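Local atomic coordinates of glucuronoarabinoxylan endo-1,4-beta-xylanase (Clostridium papyrosolvens, PDB entry 4FMV), a protein that hydrolyses internal beta-1,4 linkages of xylan, probably including glucuronoarabinoxylan, as a family 30 glycoside hydrolase, this chain being the catalytic part of a longer protein. Residues S247-D252 with N260-W265; T256-A261 with Y298-A303; R283-G288 with R357-G362; A291-P296 with V349-D354. All blocks are in the same frame, centred on the assembly; numbering follows the deposited sequence.

Interaction 1. Residues S247-D252 with N260-W265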
loop_
_atom_site.group_PDB
_atom_site.type_symbol
_atom_site.label_atom_id
_atom_site.label_comp_id
_atom_site.label_asym_id
_atom_site.label_seq_id
_atom_site.Cartn_x
_atom_site.Cartn_y
_atom_site.Cartn_z
ATOM N N SER A 247 -6.478 8.216 -8.659
ATOM C CA SER A 247 -6.852 7.098 -9.546
ATOM C C SER A 247 -5.653 6.727 -10.399
ATOM O O SER A 247 -5.243 5.569 -10.444
ATOM C CB SER A 247 -8.014 7.492 -10.468
ATOM O OG SER A 247 -9.243 7.659 -9.749
ATOM N N LYS A 248 -5.095 7.726 -11.086
ATOM C CA LYS A 248 -3.996 7.495 -12.016
ATOM C C LYS A 248 -2.733 6.942 -11.337
ATOM O O LYS A 248 -2.086 6.055 -11.865
ATOM C CB LYS A 248 -3.683 8.763 -12.798
ATOM C CG LYS A 248 -2.317 8.717 -13.523
ATOM C CD LYS A 248 -2.421 8.410 -14.991
ATOM C CE LYS A 248 -1.269 9.083 -15.769
ATOM N NZ LYS A 248 0.113 8.792 -15.248
ATOM N N GLU A 249 -2.366 7.469 -10.176
ATOM C CA GLU A 249 -1.187 6.956 -9.477
ATOM C C GLU A 249 -1.307 5.486 -9.050
ATOM O O GLU A 249 -0.337 4.713 -9.133
ATOM C CB GLU A 249 -0.867 7.811 -8.257
ATOM C CG GLU A 249 0.407 7.364 -7.558
ATOM C CD GLU A 249 0.811 8.350 -6.496
ATOM O OE1 GLU A 249 1.274 9.454 -6.841
ATOM O OE2 GLU A 249 0.644 8.029 -5.321
ATOM N N ILE A 250 -2.483 5.072 -8.599
ATOM C CA ILE A 250 -2.626 3.661 -8.253
ATOM C C ILE A 250 -2.456 2.800 -9.504
ATOM O O ILE A 250 -1.776 1.776 -9.476
ATOM C CB ILE A 250 -3.964 3.349 -7.544
ATOM C CG1 ILE A 250 -4.106 4.205 -6.280
ATOM C CG2 ILE A 250 -4.030 1.871 -7.185
ATOM C CD1 ILE A 250 -5.528 4.160 -5.638
ATOM N N HIS A 251 -3.056 3.236 -10.605
ATOM C CA HIS A 251 -2.841 2.589 -11.899
ATOM C C HIS A 251 -1.351 2.488 -12.209
ATOM O O HIS A 251 -0.858 1.417 -12.578
ATOM C CB HIS A 251 -3.574 3.368 -13.002
ATOM C CG HIS A 251 -3.124 3.029 -14.389
ATOM N ND1 HIS A 251 -3.821 2.162 -15.205
ATOM C CD2 HIS A 251 -2.054 3.447 -15.106
ATOM C CE1 HIS A 251 -3.197 2.062 -16.367
ATOM N NE2 HIS A 251 -2.123 2.828 -16.335
ATOM N N ASP A 252 -0.626 3.594 -12.044
ATOM C CA ASP A 252 0.805 3.630 -12.384
ATOM C C ASP A 252 1.610 2.699 -11.461
ATOM O O ASP A 252 2.547 2.037 -11.892
ATOM C CB ASP A 252 1.350 5.068 -12.309
ATOM C CG ASP A 252 0.914 5.950 -13.503
ATOM O OD1 ASP A 252 0.750 5.425 -14.616
ATOM O OD2 ASP A 252 0.744 7.182 -13.332
ATOM N N ASN A 260 2.996 -4.965 -5.663
ATOM C CA ASN A 260 2.074 -5.946 -5.107
ATOM C C ASN A 260 0.968 -5.313 -4.270
ATOM O O ASN A 260 -0.073 -5.918 -4.049
ATOM C CB ASN A 260 2.853 -6.991 -4.294
ATOM C CG ASN A 260 3.969 -7.646 -5.102
ATOM O OD1 ASN A 260 5.131 -7.300 -4.953
ATOM N ND2 ASN A 260 3.610 -8.577 -5.980
ATOM N N ALA A 261 1.195 -4.089 -3.792
ATOM C CA ALA A 261 0.233 -3.435 -2.909
ATOM C C ALA A 261 0.335 -1.909 -2.996
ATOM O O ALA A 261 1.400 -1.376 -3.304
ATOM C CB ALA A 261 0.470 -3.881 -1.470
ATOM N N TYR A 262 -0.766 -1.216 -2.715
ATOM C CA TYR A 262 -0.759 0.245 -2.617
ATOM C C TYR A 262 -1.510 0.600 -1.335
ATOM O O TYR A 262 -2.705 0.305 -1.198
ATOM C CB TYR A 262 -1.412 0.888 -3.850
ATOM C CG TYR A 262 -1.379 2.424 -3.876
ATOM C CD1 TYR A 262 -2.238 3.175 -3.075
ATOM C CD2 TYR A 262 -0.514 3.105 -4.722
ATOM C CE1 TYR A 262 -2.240 4.556 -3.116
ATOM C CE2 TYR A 262 -0.491 4.505 -4.757
ATOM C CZ TYR A 262 -1.354 5.218 -3.940
ATOM O OH TYR A 262 -1.346 6.601 -3.974
ATOM N N ILE A 263 -0.813 1.218 -0.383
ATOM C CA ILE A 263 -1.406 1.499 0.922
ATOM C C ILE A 263 -1.447 2.998 1.181
ATOM O O ILE A 263 -0.418 3.662 1.192
ATOM C CB ILE A 263 -0.631 0.802 2.075
ATOM C CG1 ILE A 263 -0.668 -0.721 1.928
ATOM C CG2 ILE A 263 -1.181 1.218 3.448
ATOM C CD1 ILE A 263 0.657 -1.342 1.461
ATOM N N TYR A 264 -2.654 3.517 1.380
ATOM C CA TYR A 264 -2.881 4.922 1.678
ATOM C C TYR A 264 -2.312 5.281 3.064
ATOM O O TYR A 264 -2.048 4.425 3.899
ATOM C CB TYR A 264 -4.401 5.245 1.597
ATOM C CG TYR A 264 -4.749 6.721 1.467
ATOM C CD1 TYR A 264 -4.850 7.326 0.217
ATOM C CD2 TYR A 264 -4.995 7.511 2.600
ATOM C CE1 TYR A 264 -5.173 8.673 0.093
ATOM C CE2 TYR A 264 -5.305 8.875 2.485
ATOM C CZ TYR A 264 -5.397 9.440 1.227
ATOM O OH TYR A 264 -5.682 10.779 1.091
ATOM N N TRP A 265 -2.144 6.569 3.290
ATOM C CA TRP A 265 -1.769 7.120 4.583
ATOM C C TRP A 265 -2.986 7.047 5.550
ATOM O O TRP A 265 -3.849 6.168 5.404
ATOM C CB TRP A 265 -1.185 8.530 4.398
ATOM C CG TRP A 265 -0.720 9.252 5.630
ATOM C CD1 TRP A 265 -0.816 10.599 5.858
ATOM C CD2 TRP A 265 -0.080 8.697 6.797
ATOM N NE1 TRP A 265 -0.288 10.911 7.091
ATOM C CE2 TRP A 265 0.168 9.764 7.687
ATOM C CE3 TRP A 265 0.298 7.407 7.177
ATOM C CZ2 TRP A 265 0.774 9.578 8.932
ATOM C CZ3 TRP A 265 0.906 7.225 8.418
ATOM C CH2 TRP A 265 1.135 8.305 9.278
#

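Interaction 2. Residues T256-A261 with Y298-A303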
loop_
_atom_site.group_PDB
_atom_site.type_symbol
_atom_site.label_atom_id
_atom_site.label_comp_id
_atom_site.label_asym_id
_atom_site.label_seq_id
_atom_site.Cartn_x
_atom_site.Cartn_y
_atom_site.Cartn_z
ATOM N N THR A 256 3.149 0.490 -14.360
ATOM C CA THR A 256 4.579 0.797 -14.406
ATOM C C THR A 256 5.376 0.221 -13.220
ATOM O O THR A 256 6.472 -0.314 -13.401
ATOM C CB THR A 256 4.804 2.306 -14.514
ATOM O OG1 THR A 256 4.158 2.754 -15.704
ATOM C CG2 THR A 256 6.301 2.631 -14.647
ATOM N N GLY A 257 4.826 0.315 -12.012
ATOM C CA GLY A 257 5.551 -0.131 -10.837
ATOM C C GLY A 257 5.546 -1.637 -10.622
ATOM O O GLY A 257 6.438 -2.177 -9.956
ATOM N N ASN A 258 4.559 -2.323 -11.195
ATOM C CA ASN A 258 4.370 -3.764 -10.949
ATOM C C ASN A 258 4.297 -4.095 -9.457
ATOM O O ASN A 258 4.667 -5.179 -9.006
ATOM C CB ASN A 258 5.433 -4.619 -11.647
ATOM C CG ASN A 258 5.235 -4.672 -13.150
ATOM O OD1 ASN A 258 4.455 -5.476 -13.662
ATOM N ND2 ASN A 258 5.931 -3.802 -13.865
ATOM N N MET A 259 3.766 -3.162 -8.692
ATOM C CA MET A 259 3.766 -3.325 -7.249
ATOM C C MET A 259 2.713 -4.303 -6.787
ATOM O O MET A 259 1.685 -4.489 -7.456
ATOM C CB MET A 259 3.626 -1.968 -6.577
ATOM C CG MET A 259 4.820 -1.096 -6.975
ATOM S SD MET A 259 5.024 0.308 -5.921
ATOM C CE MET A 259 6.672 0.821 -6.438
ATOM N N ASN A 260 2.996 -4.965 -5.663
ATOM C CA ASN A 260 2.074 -5.946 -5.107
ATOM C C ASN A 260 0.968 -5.313 -4.270
ATOM O O ASN A 260 -0.073 -5.918 -4.049
ATOM C CB ASN A 260 2.853 -6.991 -4.294
ATOM C CG ASN A 260 3.969 -7.646 -5.102
ATOM O OD1 ASN A 260 5.131 -7.300 -4.953
ATOM N ND2 ASN A 260 3.610 -8.577 -5.980
ATOM N N ALA A 261 1.195 -4.089 -3.792
ATOM C CA ALA A 261 0.233 -3.435 -2.909
ATOM C C ALA A 261 0.335 -1.909 -2.996
ATOM O O ALA A 261 1.400 -1.376 -3.304
ATOM C CB ALA A 261 0.470 -3.881 -1.470
ATOM N N TYR A 298 -5.095 -12.471 -6.258
ATOM C CA TYR A 298 -5.337 -12.181 -7.668
ATOM C C TYR A 298 -3.999 -11.828 -8.307
ATOM O O TYR A 298 -3.022 -11.528 -7.616
ATOM C CB TYR A 298 -6.279 -10.994 -7.840
ATOM C CG TYR A 298 -7.761 -11.306 -7.709
ATOM C CD1 TYR A 298 -8.226 -12.216 -6.762
ATOM C CD2 TYR A 298 -8.678 -10.690 -8.529
ATOM C CE1 TYR A 298 -9.572 -12.490 -6.628
ATOM C CE2 TYR A 298 -10.026 -10.950 -8.417
ATOM C CZ TYR A 298 -10.473 -11.843 -7.459
ATOM O OH TYR A 298 -11.819 -12.107 -7.353
ATOM N N LYS A 299 -3.940 -11.902 -9.625
ATOM C CA LYS A 299 -2.758 -11.461 -10.330
ATOM C C LYS A 299 -3.131 -10.374 -11.334
ATOM O O LYS A 299 -4.195 -10.416 -11.928
ATOM C CB LYS A 299 -2.113 -12.646 -11.045
ATOM C CG LYS A 299 -1.550 -13.666 -10.086
ATOM C CD LYS A 299 -1.009 -14.873 -10.807
ATOM C CE LYS A 299 -0.412 -15.861 -9.809
ATOM N NZ LYS A 299 0.173 -17.026 -10.529
ATOM N N ARG A 300 -2.261 -9.396 -11.528
ATOM C CA ARG A 300 -2.466 -8.518 -12.652
ATOM C C ARG A 300 -2.236 -9.332 -13.928
ATOM O O ARG A 300 -1.436 -10.281 -13.946
ATOM C CB ARG A 300 -1.533 -7.320 -12.587
ATOM C CG ARG A 300 -1.767 -6.338 -13.701
ATOM C CD ARG A 300 -0.933 -5.097 -13.519
ATOM N NE ARG A 300 0.458 -5.308 -13.908
ATOM C CZ ARG A 300 0.930 -5.064 -15.123
ATOM N NH1 ARG A 300 0.117 -4.629 -16.071
ATOM N NH2 ARG A 300 2.209 -5.271 -15.395
ATOM N N VAL A 301 -2.955 -8.989 -14.986
ATOM C CA VAL A 301 -2.722 -9.602 -16.288
ATOM C C VAL A 301 -2.529 -8.507 -17.328
ATOM O O VAL A 301 -2.866 -7.343 -17.079
ATOM C CB VAL A 301 -3.893 -10.510 -16.707
ATOM C CG1 VAL A 301 -4.085 -11.627 -15.682
ATOM C CG2 VAL A 301 -5.172 -9.694 -16.851
ATOM N N ASP A 302 -1.976 -8.877 -18.482
ATOM C CA ASP A 302 -1.724 -7.926 -19.562
ATOM C C ASP A 302 -2.994 -7.325 -20.112
ATOM O O ASP A 302 -3.912 -8.046 -20.473
ATOM C CB ASP A 302 -0.994 -8.606 -20.721
ATOM C CG ASP A 302 0.493 -8.544 -20.574
ATOM O OD1 ASP A 302 0.983 -7.483 -20.125
ATOM O OD2 ASP A 302 1.168 -9.550 -20.899
ATOM N N ALA A 303 -3.025 -6.003 -20.196
ATOM C CA ALA A 303 -4.130 -5.291 -20.823
ATOM C C ALA A 303 -3.591 -4.036 -21.494
ATOM O O ALA A 303 -2.658 -3.394 -20.976
ATOM C CB ALA A 303 -5.196 -4.931 -19.791
#

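Interaction 3. Residues R283-G288 with R357-G362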
loop_
_atom_site.group_PDB
_atom_site.type_symbol
_atom_site.label_atom_id
_atom_site.label_comp_id
_atom_site.label_asym_id
_atom_site.label_seq_id
_atom_site.Cartn_x
_atom_site.Cartn_y
_atom_site.Cartn_z
ATOM N N ARG A 283 -12.086 9.876 -1.777
ATOM C CA ARG A 283 -10.797 9.210 -1.947
ATOM C C ARG A 283 -10.811 7.764 -1.461
ATOM O O ARG A 283 -10.129 6.912 -2.040
ATOM C CB ARG A 283 -9.669 9.988 -1.248
ATOM C CG ARG A 283 -9.192 11.243 -1.990
ATOM C CD ARG A 283 -8.556 12.211 -0.994
ATOM N NE ARG A 283 -9.600 12.795 -0.160
ATOM C CZ ARG A 283 -9.401 13.387 1.008
ATOM N NH1 ARG A 283 -8.186 13.473 1.509
ATOM N NH2 ARG A 283 -10.434 13.880 1.683
ATOM N N ALA A 284 -11.591 7.474 -0.417
ATOM C CA ALA A 284 -11.701 6.096 0.080
ATOM C C ALA A 284 -12.298 5.182 -0.983
ATOM O O ALA A 284 -11.877 4.038 -1.133
ATOM C CB ALA A 284 -12.556 6.042 1.369
ATOM N N TYR A 285 -13.286 5.694 -1.707
ATOM C CA TYR A 285 -13.947 4.948 -2.776
ATOM C C TYR A 285 -13.033 4.777 -4.000
ATOM O O TYR A 285 -13.048 3.724 -4.643
ATOM C CB TYR A 285 -15.249 5.626 -3.169
ATOM C CG TYR A 285 -16.271 5.674 -2.045
ATOM C CD1 TYR A 285 -17.134 4.607 -1.822
ATOM C CD2 TYR A 285 -16.362 6.773 -1.203
ATOM C CE1 TYR A 285 -18.079 4.641 -0.800
ATOM C CE2 TYR A 285 -17.315 6.821 -0.164
ATOM C CZ TYR A 285 -18.159 5.748 0.030
ATOM O OH TYR A 285 -19.102 5.768 1.033
ATOM N N VAL A 286 -12.221 5.789 -4.305
ATOM C CA VAL A 286 -11.204 5.629 -5.348
ATOM C C VAL A 286 -10.349 4.391 -5.039
ATOM O O VAL A 286 -10.155 3.528 -5.896
ATOM C CB VAL A 286 -10.271 6.846 -5.457
ATOM C CG1 VAL A 286 -9.059 6.512 -6.406
ATOM C CG2 VAL A 286 -11.040 8.083 -5.937
ATOM N N LEU A 287 -9.837 4.298 -3.814
ATOM C CA LEU A 287 -9.030 3.137 -3.444
ATOM C C LEU A 287 -9.866 1.862 -3.462
ATOM O O LEU A 287 -9.371 0.788 -3.833
ATOM C CB LEU A 287 -8.338 3.338 -2.092
ATOM C CG LEU A 287 -7.384 2.242 -1.613
ATOM C CD1 LEU A 287 -6.202 2.121 -2.571
ATOM C CD2 LEU A 287 -6.877 2.553 -0.202
ATOM N N GLY A 288 -11.135 1.974 -3.072
ATOM C CA GLY A 288 -12.040 0.833 -3.085
ATOM C C GLY A 288 -12.319 0.226 -4.459
ATOM O O GLY A 288 -12.632 -0.968 -4.563
ATOM N N ARG A 357 -20.420 10.364 -7.812
ATOM C CA ARG A 357 -20.647 8.971 -7.457
ATOM C C ARG A 357 -19.518 8.357 -6.651
ATOM O O ARG A 357 -18.355 8.640 -6.907
ATOM C CB ARG A 357 -20.937 8.145 -8.700
ATOM C CG ARG A 357 -22.334 8.378 -9.203
ATOM C CD ARG A 357 -22.518 7.815 -10.586
ATOM N NE ARG A 357 -21.716 8.514 -11.583
ATOM C CZ ARG A 357 -21.821 8.285 -12.887
ATOM N NH1 ARG A 357 -22.692 7.381 -13.315
ATOM N NH2 ARG A 357 -21.052 8.932 -13.755
ATOM N N ASN A 358 -19.876 7.554 -5.649
ATOM C CA ASN A 358 -18.887 6.821 -4.878
ATOM C C ASN A 358 -19.051 5.322 -5.073
ATOM O O ASN A 358 -19.941 4.716 -4.489
ATOM C CB ASN A 358 -19.060 7.189 -3.409
ATOM C CG ASN A 358 -18.602 8.609 -3.127
ATOM O OD1 ASN A 358 -17.572 9.054 -3.662
ATOM N ND2 ASN A 358 -19.355 9.329 -2.286
ATOM N N MET A 359 -18.170 4.706 -5.856
ATOM C CA MET A 359 -18.319 3.277 -6.131
ATOM C C MET A 359 -19.779 2.899 -6.403
ATOM O O MET A 359 -20.226 1.849 -5.956
ATOM C CB MET A 359 -17.805 2.427 -4.971
ATOM C CG MET A 359 -16.300 2.352 -4.862
ATOM S SD MET A 359 -15.797 0.758 -4.179
ATOM C CE MET A 359 -16.752 -0.332 -5.206
ATOM N N ALA A 360 -20.522 3.734 -7.124
ATOM C CA ALA A 360 -21.929 3.453 -7.414
ATOM C C ALA A 360 -22.097 2.331 -8.441
ATOM O O ALA A 360 -21.332 2.241 -9.400
ATOM C CB ALA A 360 -22.627 4.709 -7.909
ATOM N N ALA A 361 -23.106 1.485 -8.238
ATOM C CA ALA A 361 -23.373 0.388 -9.161
ATOM C C ALA A 361 -23.560 0.963 -10.542
ATOM O O ALA A 361 -24.192 1.999 -10.706
ATOM C CB ALA A 361 -24.615 -0.386 -8.743
ATOM N N GLY A 362 -22.978 0.317 -11.536
ATOM C CA GLY A 362 -23.084 0.806 -12.895
ATOM C C GLY A 362 -23.973 -0.063 -13.752
ATOM O O GLY A 362 -24.772 -0.858 -13.246
#

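Interaction 4. Residues A291-P296 with V349-D354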
loop_
_atom_site.group_PDB
_atom_site.type_symbol
_atom_site.label_atom_id
_atom_site.label_comp_id
_atom_site.label_asym_id
_atom_site.label_seq_id
_atom_site.Cartn_x
_atom_site.Cartn_y
_atom_site.Cartn_z
ATOM N N ALA A 291 -9.466 -2.106 -4.128
ATOM C CA ALA A 291 -9.457 -2.996 -2.951
ATOM C C ALA A 291 -10.592 -3.973 -2.904
ATOM O O ALA A 291 -10.399 -5.132 -2.564
ATOM C CB ALA A 291 -9.495 -2.176 -1.677
ATOM N N LYS A 292 -11.794 -3.486 -3.189
ATOM C CA LYS A 292 -12.984 -4.309 -3.028
ATOM C C LYS A 292 -12.942 -5.474 -3.991
ATOM O O LYS A 292 -13.259 -6.601 -3.611
ATOM C CB LYS A 292 -14.255 -3.487 -3.283
ATOM C CG LYS A 292 -15.579 -4.242 -3.005
ATOM C CD LYS A 292 -15.692 -4.741 -1.576
ATOM C CE LYS A 292 -17.075 -5.376 -1.285
ATOM N NZ LYS A 292 -17.195 -5.676 0.190
ATOM N N PHE A 293 -12.628 -5.180 -5.257
ATOM C CA PHE A 293 -12.689 -6.206 -6.291
ATOM C C PHE A 293 -11.414 -6.979 -6.631
ATOM O O PHE A 293 -11.509 -8.096 -7.150
ATOM C CB PHE A 293 -13.341 -5.610 -7.554
ATOM C CG PHE A 293 -14.531 -4.754 -7.236
ATOM C CD1 PHE A 293 -15.699 -5.333 -6.757
ATOM C CD2 PHE A 293 -14.462 -3.375 -7.344
ATOM C CE1 PHE A 293 -16.781 -4.560 -6.418
ATOM C CE2 PHE A 293 -15.551 -2.593 -7.005
ATOM C CZ PHE A 293 -16.714 -3.194 -6.544
ATOM N N ILE A 294 -10.240 -6.483 -6.240
ATOM C CA ILE A 294 -9.040 -7.238 -6.570
ATOM C C ILE A 294 -8.536 -7.774 -5.248
ATOM O O ILE A 294 -7.793 -7.100 -4.523
ATOM C CB ILE A 294 -7.961 -6.286 -7.153
ATOM C CG1 ILE A 294 -8.532 -5.464 -8.303
ATOM C CG2 ILE A 294 -6.703 -7.054 -7.593
ATOM C CD1 ILE A 294 -7.608 -4.310 -8.754
ATOM N N ARG A 295 -8.801 -9.055 -5.030
ATOM C CA ARG A 295 -8.610 -9.671 -3.722
ATOM C C ARG A 295 -7.178 -10.167 -3.595
ATOM O O ARG A 295 -6.528 -10.463 -4.591
ATOM C CB ARG A 295 -9.586 -10.845 -3.548
ATOM C CG ARG A 295 -11.065 -10.466 -3.672
ATOM C CD ARG A 295 -11.375 -9.265 -2.787
ATOM N NE ARG A 295 -10.982 -9.470 -1.394
ATOM C CZ ARG A 295 -10.975 -8.503 -0.480
ATOM N NH1 ARG A 295 -11.338 -7.276 -0.827
ATOM N NH2 ARG A 295 -10.605 -8.760 0.778
ATOM N N PRO A 296 -6.688 -10.279 -2.364
ATOM C CA PRO A 296 -5.360 -10.850 -2.181
ATOM C C PRO A 296 -5.244 -12.203 -2.896
ATOM O O PRO A 296 -6.092 -13.091 -2.707
ATOM C CB PRO A 296 -5.308 -11.056 -0.666
ATOM C CG PRO A 296 -6.096 -9.896 -0.140
ATOM C CD PRO A 296 -7.247 -9.759 -1.104
ATOM N N VAL A 349 -20.434 -6.448 -14.372
ATOM C CA VAL A 349 -21.129 -5.374 -13.700
ATOM C C VAL A 349 -20.073 -4.312 -13.461
ATOM O O VAL A 349 -18.884 -4.598 -13.519
ATOM C CB VAL A 349 -21.790 -5.839 -12.379
ATOM C CG1 VAL A 349 -22.699 -7.035 -12.640
ATOM C CG2 VAL A 349 -20.733 -6.182 -11.305
ATOM N N SER A 350 -20.495 -3.072 -13.261
ATOM C CA SER A 350 -19.555 -1.981 -13.132
ATOM C C SER A 350 -19.837 -1.173 -11.881
ATOM O O SER A 350 -20.941 -1.199 -11.341
ATOM C CB SER A 350 -19.638 -1.072 -14.345
ATOM O OG SER A 350 -20.870 -0.392 -14.367
ATOM N N TYR A 351 -18.824 -0.464 -11.425
ATOM C CA TYR A 351 -18.936 0.377 -10.249
ATOM C C TYR A 351 -18.131 1.603 -10.585
ATOM O O TYR A 351 -16.999 1.466 -11.082
ATOM C CB TYR A 351 -18.328 -0.323 -9.032
ATOM C CG TYR A 351 -19.005 -1.627 -8.682
ATOM C CD1 TYR A 351 -20.115 -1.650 -7.846
ATOM C CD2 TYR A 351 -18.547 -2.832 -9.199
ATOM C CE1 TYR A 351 -20.747 -2.832 -7.527
ATOM C CE2 TYR A 351 -19.177 -4.029 -8.880
ATOM C CZ TYR A 351 -20.280 -4.016 -8.048
ATOM O OH TYR A 351 -20.907 -5.192 -7.711
ATOM N N VAL A 352 -18.680 2.790 -10.316
ATOM C CA VAL A 352 -18.025 4.009 -10.785
ATOM C C VAL A 352 -17.849 5.036 -9.692
ATOM O O VAL A 352 -18.735 5.225 -8.866
ATOM C CB VAL A 352 -18.781 4.642 -11.994
ATOM C CG1 VAL A 352 -20.165 5.073 -11.590
ATOM C CG2 VAL A 352 -18.000 5.843 -12.572
ATOM N N THR A 353 -16.693 5.692 -9.686
ATOM C CA THR A 353 -16.460 6.838 -8.814
ATOM C C THR A 353 -16.112 8.062 -9.671
ATOM O O THR A 353 -15.218 8.015 -10.519
ATOM C CB THR A 353 -15.342 6.569 -7.801
ATOM O OG1 THR A 353 -15.736 5.519 -6.897
ATOM C CG2 THR A 353 -15.034 7.829 -6.991
ATOM N N ASP A 354 -16.846 9.142 -9.458
ATOM C CA ASP A 354 -16.613 10.410 -10.151
ATOM C C ASP A 354 -17.129 11.549 -9.252
ATOM O O ASP A 354 -17.328 11.335 -8.047
ATOM C CB ASP A 354 -17.203 10.425 -11.578
ATOM C CG ASP A 354 -18.707 10.582 -11.601
ATOM O OD1 ASP A 354 -19.333 10.469 -10.530
ATOM O OD2 ASP A 354 -19.265 10.809 -12.700
#

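Interaction 1. Residues S247-D252 with N260-W265
E249 OE2 accepts a hydrogen bond from Y262 OH at 2.8 Å, tying helix 240-255 to the strand that follows it. The hydroxyl meets the carboxylate on the anti side of OE2, 27° out of the carboxylate plane, while OE2 itself lies at the edge of the tyrosine ring, close to the ring plane. Ring and carboxylate are turned 50° against each other. With CG anti to the backbone N (chi1 -176°) and an extended chain beyond, E249 spans the gap to the phenol. Its other oxygen, OE1, forms a salt bridge with K233, so this buried carboxylate is held at both oxygens; the lysine and the phenol would both be expected to favour its ionised form.

I250 supplies the apolar half of the contact. Its CG1 stands 3.6 Å from the centroid of the Y262 ring, almost on the ring normal, in a CH-pi contact, and I250 CD1 lies 4.2 Å from Y262 CE1. Tyrosine suits the place because it offers a flat face to the isoleucine and a polar tip to the glutamate. The contact lies within a beta-alpha-beta unit of the (beta/alpha)8 barrel, made of strand 227-232, helix 240-255 and strand 261-266; Y262 packs beside M230 and F19 of the neighbouring strands, and I250 also touches L287 and F290 of helix 282-291.

Interaction 2. Residues T256-A261 with Y298-A303
The turn that follows helix 240-255 and leads back into the barrel meets strand 299-303 through one side-chain pair, N258 and R300. N258 is the first residue after the helix to leave helical geometry, with a positive phi of 53°; asparagine tolerates this left-handed conformation better than most residues, and its amide can still serve as a polar partner. R300 NH2 donates to N258 OD1 at 2.8 Å, with a moderately bent N-H...O angle of 150°, while R300 NE donates to Q14 OE1, so the guanidinium is held at two nitrogens. NH2 stands above the carbonyl plane of N258, 36° out of it, whereas OD1 lies near the plane of the guanidinium, at its edge. The two side chains meet at about a right angle.

Strand 299-303 comes after the last helix of the (beta/alpha)8 barrel and pairs antiparallel with strands 11-22 and 311-318, so the arginine extends from the side beta-domain that accompanies the barrel in family 30 towards a barrel turn. R300 has CG anti to its backbone N and an extended chain as far as CD, then bends at the third torsion, which swings the guanidinium round towards N258. Q14, on strand 11-22, also packs against N258 and, through NE2, binds the backbone O of M259, the residue after it. On strand 311-318, Y316 packs against the R300 side chain.

Interaction 3. Residues R283-G288 with R357-G362
Y285 and N358 make the main contact, a stack in which the asparagine lies over one face of the tyrosine ring. N358 CB sits 3.4 Å from the ring centroid, almost on the normal, as a CH-pi contact, and the amide runs out from there over the CD2-CE2 side of the ring, with N358 CG 3.5 Å from Y285 CD2. Amide and ring planes are only 12° apart, so the flat group of a short polar residue can lie flush on the aromatic surface. Its polar end is served from outside the two segments: N358 OD1 accepts a hydrogen bond from K282 NZ.

M359 brings the apolar contact. Its CG comes to the edge of the Y285 ring, near the ring plane, and lies 3.8 Å from Y285 CB. Helix 282-291 of the barrel is thereby joined to the turn leading into strand 360-366, in the side beta-domain that accompanies the barrel in family 30. There M359 and A360 both face V352 in a G1 beta bulge, for which M359 adopts a left-handed backbone conformation.

M359 also meets the helix backbone. Its CG closely approaches the carbonyl oxygen of Y285, at 3.5 Å. The first two torsions (chi1 -75°, chi2 -149°) place M359 SD 3.5 Å from G288 C, which is feasible because G288 has no side chain. On the strand side, T353 touches Y285 and its OG1 accepts from M359 N.

Interaction 4. Residues A291-P296 with V349-D354
F293 and Y351 stack their rings across the junction between the (beta/alpha)8 barrel and the side beta-domain that accompanies it in family 30. F293 lies in the loop after helix 282-291, Y351 on strand 347-353, and together they make up the contact. The rings form an offset stack, with centroids 4.4 Å apart and planes inclined by 20°. The phenylalanine enters with its tip over one face of the tyrosine, towards the rim, and the packing is tight: F293 CZ is 3.2 Å from Y351 CD2. The torsions of Y351 (chi1 -61°, chi2 -87°) present that face to F293.

Aromatic residues suit this partly exposed junction, where the flat faces of F293 and Y351 bury each other. F293 also packs against T383 and V385 of strand 380-387 and against M359, while K292 CB lies over its ring, 3.9 Å above the plane. Polar support comes from Q289 of the barrel helix, which binds the backbone O of Y351 through NE2 and T353 OG1 through OE1. Within the loop, R295 NH1 hydrogen-bonds to G42 O and, weakly, to K292 O at 3.4 Å. Farther along the stacked rings, F293 CE1 lies 3.5 Å from Y351 CE2.

Interaction 1 is the buried member of the set, lying within the barrel, and combines a charged, hydrogen-bonded end with an apolar face. Interaction 2 follows it along the chain, shares N260 and A261 with it, and is partly buried; its chemistry is a single polar bond towards the strands beside the barrel. Interactions 3 and 4 join helix 282-291 and the loop after it to the turn leading into strand 360-366 and to the neighbouring strand 347-353, largely by stacked flat groups; they adjoin, with centres about 7 Å apart. Interaction 4 is at the surface, interaction 3 partly buried. Interaction 3 also touches interaction 1, because helix 282-291 lies against helix 240-255.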